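Local coordinates for PG_0823 protein (Porphyromonas gingivalis, PDB 2FSW), which probably binds DNA as a dimeric winged helix-turn-helix transcriptional regulator of the HxlR family, at residues Ile31-Arg36 against Glu90-Ile96. Sequence-based numbering, arbitrary orientation.
Sequences IFQINR and EKVLPII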
ATOM      1  N   ILE B  31       0.542   9.981   5.537  1.00 55.00           N
ATOM      2  CA  ILE B  31       1.480  10.702   4.688  1.00 54.31           C
ATOM      3  C   ILE B  31       0.694  11.585   3.712  1.00 54.55           C
ATOM      4  O   ILE B  31       1.030  12.758   3.542  1.00 53.91           O
ATOM      5  CB  ILE B  31       2.494   9.739   3.965  1.00 54.39           C
ATOM      6  CG1 ILE B  31       3.392   9.047   5.008  1.00 54.28           C
ATOM      7  CG2 ILE B  31       3.359  10.497   2.963  1.00 52.37           C
ATOM      8  CD1 ILE B  31       4.288   7.939   4.464  1.00 53.90           C
ATOM      9  N   PHE B  32      -0.371  11.029   3.125  1.00 54.30           N
ATOM     10  CA  PHE B  32      -1.305  11.800   2.287  1.00 54.11           C
ATOM     11  C   PHE B  32      -1.822  13.057   2.995  1.00 54.52           C
ATOM     12  O   PHE B  32      -1.786  14.156   2.434  1.00 54.68           O
ATOM     13  CB  PHE B  32      -2.475  10.917   1.800  1.00 53.14           C
ATOM     14  CG  PHE B  32      -3.498  11.651   0.945  1.00 52.26           C
ATOM     15  CD1 PHE B  32      -3.113  12.311  -0.234  1.00 51.37           C
ATOM     16  CD2 PHE B  32      -4.846  11.652   1.297  1.00 49.54           C
ATOM     17  CE1 PHE B  32      -4.044  12.971  -1.038  1.00 49.38           C
ATOM     18  CE2 PHE B  32      -5.794  12.310   0.502  1.00 50.00           C
ATOM     19  CZ  PHE B  32      -5.394  12.975  -0.663  1.00 51.05           C
ATOM     20  N   GLN B  33      -2.272  12.898   4.237  1.00 55.27           N
ATOM     21  CA  GLN B  33      -2.836  14.017   4.996  1.00 55.55           C
ATOM     22  C   GLN B  33      -1.805  15.078   5.409  1.00 56.17           C
ATOM     23  O   GLN B  33      -2.044  16.279   5.241  1.00 55.59           O
ATOM     24  CB  GLN B  33      -3.693  13.530   6.182  1.00 55.52           C
ATOM     25  CG  GLN B  33      -5.083  13.056   5.753  1.00 54.92           C
ATOM     26  CD  GLN B  33      -5.882  14.146   5.025  1.00 56.18           C
ATOM     27  OE1 GLN B  33      -5.668  15.347   5.234  1.00 57.08           O
ATOM     28  NE2 GLN B  33      -6.796  13.728   4.166  1.00 55.14           N
ATOM     29  N   ILE B  34      -0.661  14.639   5.925  1.00 56.77           N
ATOM     30  CA  ILE B  34       0.434  15.578   6.183  1.00 57.90           C
ATOM     31  C   ILE B  34       0.787  16.354   4.901  1.00 58.49           C
ATOM     32  O   ILE B  34       0.739  17.590   4.892  1.00 58.59           O
ATOM     33  CB  ILE B  34       1.682  14.892   6.783  1.00 57.65           C
ATOM     34  CG1 ILE B  34       1.348  14.245   8.140  1.00 58.10           C
ATOM     35  CG2 ILE B  34       2.807  15.910   6.955  1.00 57.63           C
ATOM     36  CD1 ILE B  34       2.401  13.213   8.608  1.00 58.02           C
ATOM     37  N   ASN B  35       1.109  15.630   3.824  1.00 59.07           N
ATOM     38  CA  ASN B  35       1.405  16.237   2.529  1.00 60.36           C
ATOM     39  C   ASN B  35       2.570  17.240   2.657  1.00 60.93           C
ATOM     40  O   ASN B  35       3.602  16.932   3.256  1.00 60.02           O
ATOM     41  CB  ASN B  35       0.137  16.889   1.937  1.00 60.58           C
ATOM     42  CG  ASN B  35      -0.053  16.588   0.446  1.00 62.86           C
ATOM     43  OD1 ASN B  35      -0.786  15.651   0.064  1.00 64.93           O
ATOM     44  ND2 ASN B  35       0.592  17.385  -0.403  1.00 61.29           N
ATOM     45  N   ARG B  36       2.380  18.442   2.123  1.00 62.46           N
ATOM     46  CA  ARG B  36       3.441  19.438   2.024  1.00 63.83           C
ATOM     47  C   ARG B  36       3.244  20.584   2.993  1.00 64.13           C
ATOM     48  O   ARG B  36       3.671  21.710   2.737  1.00 64.84           O
ATOM     49  CB  ARG B  36       3.513  19.980   0.604  1.00 64.29           C
ATOM     50  CG  ARG B  36       3.955  18.953  -0.394  1.00 66.84           C
ATOM     51  CD  ARG B  36       3.908  19.515  -1.794  1.00 70.81           C
ATOM     52  NE  ARG B  36       3.775  18.421  -2.742  1.00 74.52           N
ATOM     53  CZ  ARG B  36       4.796  17.740  -3.247  1.00 75.61           C
ATOM     54  NH1 ARG B  36       6.042  18.062  -2.903  1.00 75.39           N
ATOM     55  NH2 ARG B  36       4.562  16.741  -4.092  1.00 75.74           N
ATOM     56  N   GLU B  90       8.705  12.942   1.547  1.00 56.93           N
ATOM     57  CA  GLU B  90       8.205  13.622   0.362  1.00 57.13           C
ATOM     58  C   GLU B  90       8.319  12.729  -0.891  1.00 56.27           C
ATOM     59  O   GLU B  90       7.540  12.892  -1.825  1.00 56.10           O
ATOM     60  CB  GLU B  90       8.880  14.995   0.169  1.00 56.99           C
ATOM     61  CG  GLU B  90       8.360  16.125   1.099  1.00 57.89           C
ATOM     62  CD  GLU B  90       9.167  17.440   0.988  1.00 59.54           C
ATOM     63  OE1 GLU B  90       9.467  18.064   2.034  1.00 64.55           O
ATOM     64  OE2 GLU B  90       9.512  17.868  -0.136  1.00 62.58           O
ATOM     65  N   LYS B  91       9.276  11.790  -0.900  1.00 55.59           N
ATOM     66  CA  LYS B  91       9.432  10.830  -2.012  1.00 55.25           C
ATOM     67  C   LYS B  91       8.317   9.779  -2.098  1.00 53.84           C
ATOM     68  O   LYS B  91       8.246   9.014  -3.084  1.00 53.04           O
ATOM     69  CB  LYS B  91      10.781  10.097  -1.957  1.00 55.43           C
ATOM     70  CG  LYS B  91      12.007  10.992  -1.901  1.00 59.11           C
ATOM     71  CD  LYS B  91      12.306  11.564  -3.255  1.00 63.73           C
ATOM     72  CE  LYS B  91      13.649  12.241  -3.262  1.00 67.53           C
ATOM     73  NZ  LYS B  91      14.725  11.215  -3.230  1.00 71.98           N
ATOM     74  N   VAL B  92       7.490   9.714  -1.060  1.00 52.60           N
ATOM     75  CA  VAL B  92       6.299   8.834  -1.047  1.00 52.50           C
ATOM     76  C   VAL B  92       5.097   9.459  -1.774  1.00 51.99           C
ATOM     77  O   VAL B  92       4.241   8.747  -2.279  1.00 52.46           O
ATOM     78  CB  VAL B  92       5.904   8.461   0.414  1.00 52.37           C
ATOM     79  CG1 VAL B  92       4.746   7.475   0.449  1.00 51.85           C
ATOM     80  CG2 VAL B  92       7.100   7.904   1.137  1.00 51.86           C
ATOM     81  N   LEU B  93       5.047  10.788  -1.851  1.00 51.83           N
ATOM     82  CA  LEU B  93       3.923  11.472  -2.516  1.00 51.56           C
ATOM     83  C   LEU B  93       3.624  11.045  -3.961  1.00 51.27           C
ATOM     84  O   LEU B  93       2.459  10.972  -4.323  1.00 52.56           O
ATOM     85  CB  LEU B  93       4.035  13.006  -2.384  1.00 51.49           C
ATOM     86  CG  LEU B  93       3.936  13.521  -0.927  1.00 52.72           C
ATOM     87  CD1 LEU B  93       4.262  15.028  -0.860  1.00 53.12           C
ATOM     88  CD2 LEU B  93       2.587  13.225  -0.241  1.00 52.22           C
ATOM     89  N   PRO B  94       4.653  10.772  -4.802  1.00 50.78           N
ATOM     90  CA  PRO B  94       4.344  10.201  -6.129  1.00 50.07           C
ATOM     91  C   PRO B  94       3.587   8.863  -6.120  1.00 49.30           C
ATOM     92  O   PRO B  94       2.802   8.596  -7.036  1.00 49.67           O
ATOM     93  CB  PRO B  94       5.737  10.035  -6.771  1.00 49.78           C
ATOM     94  CG  PRO B  94       6.581  11.015  -6.075  1.00 50.55           C
ATOM     95  CD  PRO B  94       6.102  11.000  -4.655  1.00 50.68           C
ATOM     96  N   ILE B  95       3.821   8.028  -5.113  1.00 49.01           N
ATOM     97  CA  ILE B  95       3.072   6.775  -4.964  1.00 49.40           C
ATOM     98  C   ILE B  95       1.606   7.103  -4.683  1.00 49.81           C
ATOM     99  O   ILE B  95       0.705   6.498  -5.251  1.00 50.34           O
ATOM    100  CB  ILE B  95       3.619   5.881  -3.785  1.00 50.47           C
ATOM    101  CG1 ILE B  95       5.088   5.475  -4.027  1.00 48.58           C
ATOM    102  CG2 ILE B  95       2.686   4.623  -3.550  1.00 49.22           C
ATOM    103  CD1 ILE B  95       5.855   5.151  -2.755  1.00 49.09           C
ATOM    104  N   ILE B  96       1.403   8.073  -3.797  1.00 49.81           N
ATOM    105  CA  ILE B  96       0.101   8.483  -3.338  1.00 50.27           C
ATOM    106  C   ILE B  96      -0.721   9.175  -4.434  1.00 50.58           C
ATOM    107  O   ILE B  96      -1.925   8.931  -4.542  1.00 52.06           O
ATOM    108  CB  ILE B  96       0.244   9.326  -2.058  1.00 51.05           C
ATOM    109  CG1 ILE B  96       0.699   8.397  -0.906  1.00 49.39           C
ATOM    110  CG2 ILE B  96      -1.085  10.043  -1.710  1.00 50.06           C
ATOM    111  CD1 ILE B  96       1.132   9.174   0.386  1.00 50.10           C
TER
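In this winged helix-turn-helix domain of the HxlR type, the end of helix 27-34 and the turn that follows pack against the start of the C-terminal helix 93-106, burying 383 Å² in all. Residues 90-96 enter through a type I turn from Glu90 to Leu93, closed by the hydrogen bond from Leu93 N to Glu90 O, 3.3 Å. Glu90 OE2 stands 4.4 Å from Arg36 NH1, opposite charges too far apart for a salt bridge. Val92 points toward helix 27-34, its CG1 4.1 Å from Ile31 CD1, and also packs on Phe102 of the second subunit, so the contact borders the dimer interface. Leu93 gives up the most surface: its CD2 lies 4.3 Å from Ile31 CG2, while its CD1 sits over one face of the Arg36 guanidinium, 3.7 Å from CZ. Leu85 of strand 80-85 touches both Ile31 and Leu93, tying the wing sheet to the two helices. Pro94 points away from residues 31-36 and packs on Glu98 of the second subunit. One turn beyond Leu93, Ile96 reaches both Ile31 and Phe32, with CD1 3.7 Å from Ile31 CG2 and CG2 meeting the Phe32 ring obliquely, 3.4 Å from Phe32 CD1.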